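Local coordinates for protein tryptophanyl-tRNA synthetase (Cryptosporidium parvum Iowa II, PDB 3HV0) that probably catalyses the ATP-dependent attachment of L-tryptophan to tRNA(Trp), this piece of the longer protein holding its class I catalytic domain, at residues 28-33 and 56-61; 88-93 and 274-279. All coordinates share one frame; numbering follows the deposited sequence.

Contact 1: residues 28-33 and 56-61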
loop_
_atom_site.group_PDB
_atom_site.type_symbol
_atom_site.label_atom_id
_atom_site.label_comp_id
_atom_site.label_asym_id
_atom_site.label_seq_id
_atom_site.Cartn_x
_atom_site.Cartn_y
_atom_site.Cartn_z
ATOM N N CYS A 28 10.750 -17.721 21.492
ATOM C CA CYS A 28 10.451 -16.775 22.563
ATOM C C CYS A 28 11.200 -17.151 23.825
ATOM O O CYS A 28 11.803 -18.211 23.898
ATOM C CB CYS A 28 8.946 -16.722 22.845
ATOM S SG CYS A 28 7.927 -16.489 21.358
ATOM N N LYS A 29 11.175 -16.253 24.799
ATOM C CA LYS A 29 11.721 -16.501 26.127
ATOM C C LYS A 29 10.614 -16.244 27.144
ATOM O O LYS A 29 9.795 -15.357 26.954
ATOM C CB LYS A 29 12.905 -15.565 26.403
ATOM C CG LYS A 29 14.271 -16.167 26.122
ATOM C CD LYS A 29 15.271 -15.126 25.612
ATOM C CE LYS A 29 16.595 -15.780 25.166
ATOM N NZ LYS A 29 17.194 -15.122 23.951
ATOM N N LEU A 30 10.586 -17.019 28.217
ATOM C CA LEU A 30 9.691 -16.728 29.319
ATOM C C LEU A 30 10.249 -15.591 30.171
ATOM O O LEU A 30 11.457 -15.454 30.351
ATOM C CB LEU A 30 9.431 -17.967 30.163
ATOM C CG LEU A 30 8.152 -18.725 29.818
ATOM C CD1 LEU A 30 8.025 -18.965 28.329
ATOM C CD2 LEU A 30 8.092 -20.032 30.594
ATOM N N ILE A 31 9.338 -14.781 30.692
ATOM C CA ILE A 31 9.665 -13.590 31.452
ATOM C C ILE A 31 10.116 -14.057 32.834
ATOM O O ILE A 31 9.415 -14.822 33.496
ATOM C CB ILE A 31 8.438 -12.635 31.518
ATOM C CG1 ILE A 31 8.053 -12.147 30.106
ATOM C CG2 ILE A 31 8.722 -11.437 32.386
ATOM C CD1 ILE A 31 6.754 -11.372 30.039
ATOM N N THR A 32 11.300 -13.629 33.249
ATOM C CA THR A 32 11.909 -14.139 34.467
ATOM C C THR A 32 11.687 -13.197 35.638
ATOM O O THR A 32 11.542 -12.000 35.465
ATOM C CB THR A 32 13.423 -14.353 34.274
ATOM O OG1 THR A 32 14.057 -13.107 33.968
ATOM C CG2 THR A 32 13.687 -15.325 33.148
ATOM N N LYS A 33 11.671 -13.748 36.844
ATOM C CA LYS A 33 11.551 -12.925 38.040
ATOM C C LYS A 33 12.649 -11.878 38.046
ATOM O O LYS A 33 12.387 -10.709 38.315
ATOM C CB LYS A 33 11.574 -13.764 39.320
ATOM C CG LYS A 33 10.170 -14.110 39.836
ATOM C CD LYS A 33 10.162 -14.435 41.315
ATOM C CE LYS A 33 8.754 -14.362 41.900
ATOM N NZ LYS A 33 7.879 -15.469 41.433
ATOM N N PHE A 56 1.011 -11.911 30.698
ATOM C CA PHE A 56 2.126 -11.598 29.816
ATOM C C PHE A 56 3.261 -12.476 30.298
ATOM O O PHE A 56 3.871 -12.206 31.347
ATOM C CB PHE A 56 2.507 -10.112 29.867
ATOM C CG PHE A 56 1.699 -9.255 28.945
ATOM C CD1 PHE A 56 0.493 -8.706 29.358
ATOM C CD2 PHE A 56 2.113 -9.040 27.639
ATOM C CE1 PHE A 56 -0.267 -7.933 28.483
ATOM C CE2 PHE A 56 1.365 -8.267 26.771
ATOM C CZ PHE A 56 0.177 -7.706 27.196
ATOM N N LEU A 57 3.509 -13.556 29.560
ATOM C CA LEU A 57 4.447 -14.593 29.991
ATOM C C LEU A 57 5.740 -14.651 29.182
ATOM O O LEU A 57 6.690 -15.293 29.598
ATOM C CB LEU A 57 3.782 -15.968 29.953
ATOM C CG LEU A 57 2.986 -16.452 28.734
ATOM C CD1 LEU A 57 3.215 -15.664 27.468
ATOM C CD2 LEU A 57 3.252 -17.911 28.462
ATOM N N SER A 58 5.772 -13.956 28.045
ATOM C CA SER A 58 6.747 -14.225 27.008
ATOM C C SER A 58 7.300 -12.930 26.417
ATOM O O SER A 58 6.638 -11.895 26.479
ATOM C CB SER A 58 6.074 -15.064 25.925
ATOM O OG SER A 58 7.016 -15.875 25.275
ATOM N N HIS A 59 8.515 -12.989 25.859
ATOM C CA HIS A 59 9.134 -11.818 25.232
ATOM C C HIS A 59 10.201 -12.145 24.181
ATOM O O HIS A 59 10.698 -13.258 24.098
ATOM C CB HIS A 59 9.753 -10.932 26.294
ATOM C CG HIS A 59 11.009 -11.492 26.887
ATOM N ND1 HIS A 59 12.255 -10.965 26.627
ATOM C CD2 HIS A 59 11.212 -12.552 27.704
ATOM C CE1 HIS A 59 13.168 -11.666 27.274
ATOM N NE2 HIS A 59 12.560 -12.636 27.929
ATOM N N ARG A 60 10.516 -11.144 23.368
ATOM C CA ARG A 60 11.722 -11.099 22.542
ATOM C C ARG A 60 12.454 -9.794 22.822
ATOM O O ARG A 60 11.918 -8.718 22.599
ATOM C CB ARG A 60 11.360 -11.148 21.063
ATOM C CG ARG A 60 10.562 -12.355 20.696
ATOM C CD ARG A 60 10.386 -12.533 19.191
ATOM N NE ARG A 60 10.617 -13.942 18.865
ATOM C CZ ARG A 60 9.920 -14.665 17.995
ATOM N NH1 ARG A 60 8.920 -14.129 17.310
ATOM N NH2 ARG A 60 10.237 -15.936 17.803
ATOM N N ASP A 61 13.671 -9.904 23.340
ATOM C CA ASP A 61 14.555 -8.762 23.595
ATOM C C ASP A 61 13.902 -7.658 24.411
ATOM O O ASP A 61 14.195 -6.476 24.191
ATOM C CB ASP A 61 15.107 -8.183 22.278
ATOM C CG ASP A 61 16.073 -9.125 21.571
ATOM O OD1 ASP A 61 16.524 -10.125 22.152
ATOM O OD2 ASP A 61 16.389 -8.863 20.406
#
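Lys29 O is gripped by two donors of one neighbouring strand: His59 N lies nearly in line with the carbonyl at 2.9 Å, while Ser58 OG stands above its plane at 3.3 Å. The hydroxyl gets there with OG anti to the backbone N (chi1 -151°), a turn that also sets OG 3.2 Å from Cys28 CB. Lys29 N returns a bond to His59 O, closing a hydrogen-bonded antiparallel pair. Two residues on, Ile31 N donates to Leu57 O at 2.9 Å from above that carbonyl's plane. Ile31 runs its CG1 branch over the Leu57 peptide, and CD1 ends 3.3 Å from Phe56 O. On the face of Lys29 and His59, the imidazole leans toward the 28-33 segment, NE2 3.3 Å from Lys29 CB, and its ND1 is held by Phe62 N just past the strand. Cys28 SG sits over one face of the Arg60 guanidinium, offset toward the rim; that group's NH1 is salt-bridged to Asp231. On its other side, strand 56-60 pairs with 250-254, where Leu57 and Ser58 together face His253 as a classic beta bulge. Strand 56-60 runs antiparallel to 250-254, the edge of the parallel Rossmann-type sheet of a class I synthetase, and the short strand 29-30 is the outermost strand on this side within the chain.

Contact 2: residues 88-93 and 274-279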
loop_
_atom_site.group_PDB
_atom_site.type_symbol
_atom_site.label_atom_id
_atom_site.label_comp_id
_atom_site.label_asym_id
_atom_site.label_seq_id
_atom_site.Cartn_x
_atom_site.Cartn_y
_atom_site.Cartn_z
ATOM N N LEU A 88 -15.025 -3.253 21.406
ATOM C CA LEU A 88 -13.950 -4.158 21.806
ATOM C C LEU A 88 -14.490 -5.206 22.773
ATOM O O LEU A 88 -15.332 -4.887 23.618
ATOM C CB LEU A 88 -12.806 -3.379 22.458
ATOM C CG LEU A 88 -11.691 -2.919 21.489
ATOM C CD1 LEU A 88 -12.234 -2.167 20.262
ATOM C CD2 LEU A 88 -10.650 -2.083 22.225
ATOM N N HIS A 89 -14.018 -6.455 22.639
ATOM C CA HIS A 89 -14.286 -7.485 23.664
ATOM C C HIS A 89 -13.483 -7.095 24.897
ATOM O O HIS A 89 -12.535 -6.305 24.814
ATOM C CB HIS A 89 -13.862 -8.895 23.234
ATOM C CG HIS A 89 -14.419 -9.338 21.913
ATOM N ND1 HIS A 89 -13.632 -9.870 20.914
ATOM C CD2 HIS A 89 -15.685 -9.345 21.433
ATOM C CE1 HIS A 89 -14.387 -10.182 19.872
ATOM N NE2 HIS A 89 -15.638 -9.873 20.160
ATOM N N VAL A 90 -13.843 -7.652 26.041
ATOM C CA VAL A 90 -13.074 -7.409 27.250
ATOM C C VAL A 90 -11.694 -8.065 27.133
ATOM O O VAL A 90 -10.723 -7.601 27.753
ATOM C CB VAL A 90 -13.831 -7.895 28.504
ATOM C CG1 VAL A 90 -13.068 -7.566 29.771
ATOM C CG2 VAL A 90 -15.203 -7.241 28.565
ATOM N N GLY A 91 -11.609 -9.116 26.309
ATOM C CA GLY A 91 -10.348 -9.818 26.076
ATOM C C GLY A 91 -9.350 -8.893 25.420
ATOM O O GLY A 91 -8.162 -8.915 25.732
ATOM N N HIS A 92 -9.859 -8.055 24.519
ATOM C CA HIS A 92 -9.046 -7.075 23.799
ATOM C C HIS A 92 -8.528 -5.964 24.663
ATOM O O HIS A 92 -7.666 -5.238 24.233
ATOM C CB HIS A 92 -9.833 -6.464 22.644
ATOM C CG HIS A 92 -10.046 -7.403 21.500
ATOM N ND1 HIS A 92 -11.299 -7.725 21.016
ATOM C CD2 HIS A 92 -9.160 -8.094 20.746
ATOM C CE1 HIS A 92 -11.170 -8.573 20.007
ATOM N NE2 HIS A 92 -9.884 -8.819 19.830
ATOM N N LEU A 93 -9.057 -5.811 25.867
ATOM C CA LEU A 93 -8.532 -4.812 26.796
ATOM C C LEU A 93 -7.272 -5.280 27.516
ATOM O O LEU A 93 -6.617 -4.491 28.192
ATOM C CB LEU A 93 -9.587 -4.459 27.845
ATOM C CG LEU A 93 -10.754 -3.564 27.431
ATOM C CD1 LEU A 93 -11.676 -3.433 28.644
ATOM C CD2 LEU A 93 -10.275 -2.189 26.965
ATOM N N SER A 274 -21.108 -14.486 20.223
ATOM C CA SER A 274 -21.187 -13.479 21.281
ATOM C C SER A 274 -20.257 -13.754 22.464
ATOM O O SER A 274 -20.399 -14.763 23.165
ATOM C CB SER A 274 -22.621 -13.380 21.800
ATOM O OG SER A 274 -23.510 -12.978 20.779
ATOM N N SER A 275 -19.306 -12.845 22.665
ATOM C CA SER A 275 -18.530 -12.771 23.903
ATOM C C SER A 275 -18.730 -11.389 24.537
ATOM O O SER A 275 -19.435 -10.533 23.988
ATOM C CB SER A 275 -17.053 -13.009 23.616
ATOM O OG SER A 275 -16.564 -12.024 22.718
ATOM N N ILE A 276 -18.087 -11.171 25.678
ATOM C CA ILE A 276 -18.349 -9.998 26.525
ATOM C C ILE A 276 -17.775 -8.684 25.919
ATOM O O ILE A 276 -16.552 -8.520 25.801
ATOM C CB ILE A 276 -17.766 -10.249 27.950
ATOM C CG1 ILE A 276 -18.782 -10.004 29.035
ATOM C CG2 ILE A 276 -16.622 -9.351 28.238
ATOM C CD1 ILE A 276 -19.953 -10.976 28.970
ATOM N N PHE A 277 -18.647 -7.762 25.514
ATOM C CA PHE A 277 -18.183 -6.472 24.999
ATOM C C PHE A 277 -18.150 -5.404 26.098
ATOM O O PHE A 277 -18.907 -5.463 27.062
ATOM C CB PHE A 277 -19.055 -5.994 23.841
ATOM C CG PHE A 277 -19.061 -6.917 22.654
ATOM C CD1 PHE A 277 -18.133 -6.765 21.628
ATOM C CD2 PHE A 277 -20.017 -7.913 22.540
ATOM C CE1 PHE A 277 -18.158 -7.606 20.508
ATOM C CE2 PHE A 277 -20.044 -8.759 21.431
ATOM C CZ PHE A 277 -19.109 -8.609 20.419
ATOM N N VAL A 278 -17.275 -4.411 25.943
ATOM C CA VAL A 278 -17.169 -3.343 26.951
ATOM C C VAL A 278 -18.411 -2.463 27.047
ATOM O O VAL A 278 -18.580 -1.775 28.048
ATOM C CB VAL A 278 -15.942 -2.426 26.722
ATOM C CG1 VAL A 278 -14.651 -3.218 26.854
ATOM C CG2 VAL A 278 -16.032 -1.746 25.382
ATOM N N ASN A 279 -19.264 -2.474 26.019
ATOM C CA ASN A 279 -20.538 -1.743 26.059
ATOM C C ASN A 279 -21.757 -2.618 26.391
ATOM O O ASN A 279 -22.895 -2.201 26.173
ATOM C CB ASN A 279 -20.774 -1.009 24.742
ATOM C CG ASN A 279 -21.077 -1.944 23.589
ATOM O OD1 ASN A 279 -20.689 -3.110 23.594
ATOM N ND2 ASN A 279 -21.761 -1.426 22.584
#
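Leu88 and Val90 straddle the bridge between the two loops: Val278 N donates to Leu88 O at 3.1 Å, and Val90 N donates to Ile276 O at 2.9 Å. The facing pair between these bonds, His89 and Phe277, comes so close that both CA hydrogens also meet carbonyl oxygens, that of His89 pointing to Ile276 O and that of Phe277 to Leu88 O. Their side chains run side by side in the same direction, the rings oblique to each other with centroids 4.8 Å apart and planes inclined at 48°. Over one face of the imidazole, near its rim, stands Ser275 OG, 3.1 Å from His89 CD2. That hydroxyl is placed by a chi1 of 60°, which holds OG between the backbone N and the carbonyl carbon. Beyond the bridge Leu93 crosses Val278 obliquely, CD1 to CG1 at 3.5 Å, while Val90 and Ile276 lie alongside each other and both touch Leu355 of helix 344-367.

The first loop is shaped from within by a type I turn, Leu93 N bonding to Val90 O at 3.1 Å, and by a weak bond from His89 N to the edge of the His92 ring at ND1. Farther out, Asp141 accepts from Leu88 N, Asp280 from Phe277 N, and Lys288 and Thr359 donate to the carbonyls of Ser275 and Val278. Residues 89-92, His-Val-Gly-His ahead of helix 93-106, form the HIGH signature of class I aminoacyl-tRNA synthetases; the loop 274-279 follows the disordered KMSKS-type loop, so the bridge joins the neighbourhoods of the two signatures beside the catalytic site.

How the contacts relate
Contact 1 closes in the chain before contact 2 opens, and the two lie on opposite sides of the chain's centre, their centres 26 Å apart. Their nearest atoms remain about 7 Å apart, so they do not touch. Bound tryptophan relates them: the side chain of Phe56 in contact 1 and that of His89 in contact 2 each come to about 9 Å from it. A structural connection runs through helix 93-106, which begins at the end of the 88-93 loop and whose Phe98 stacks on Phe56. Contact 1 lies at the sheet edge, contact 2 among the signature loops of the same catalytic domain.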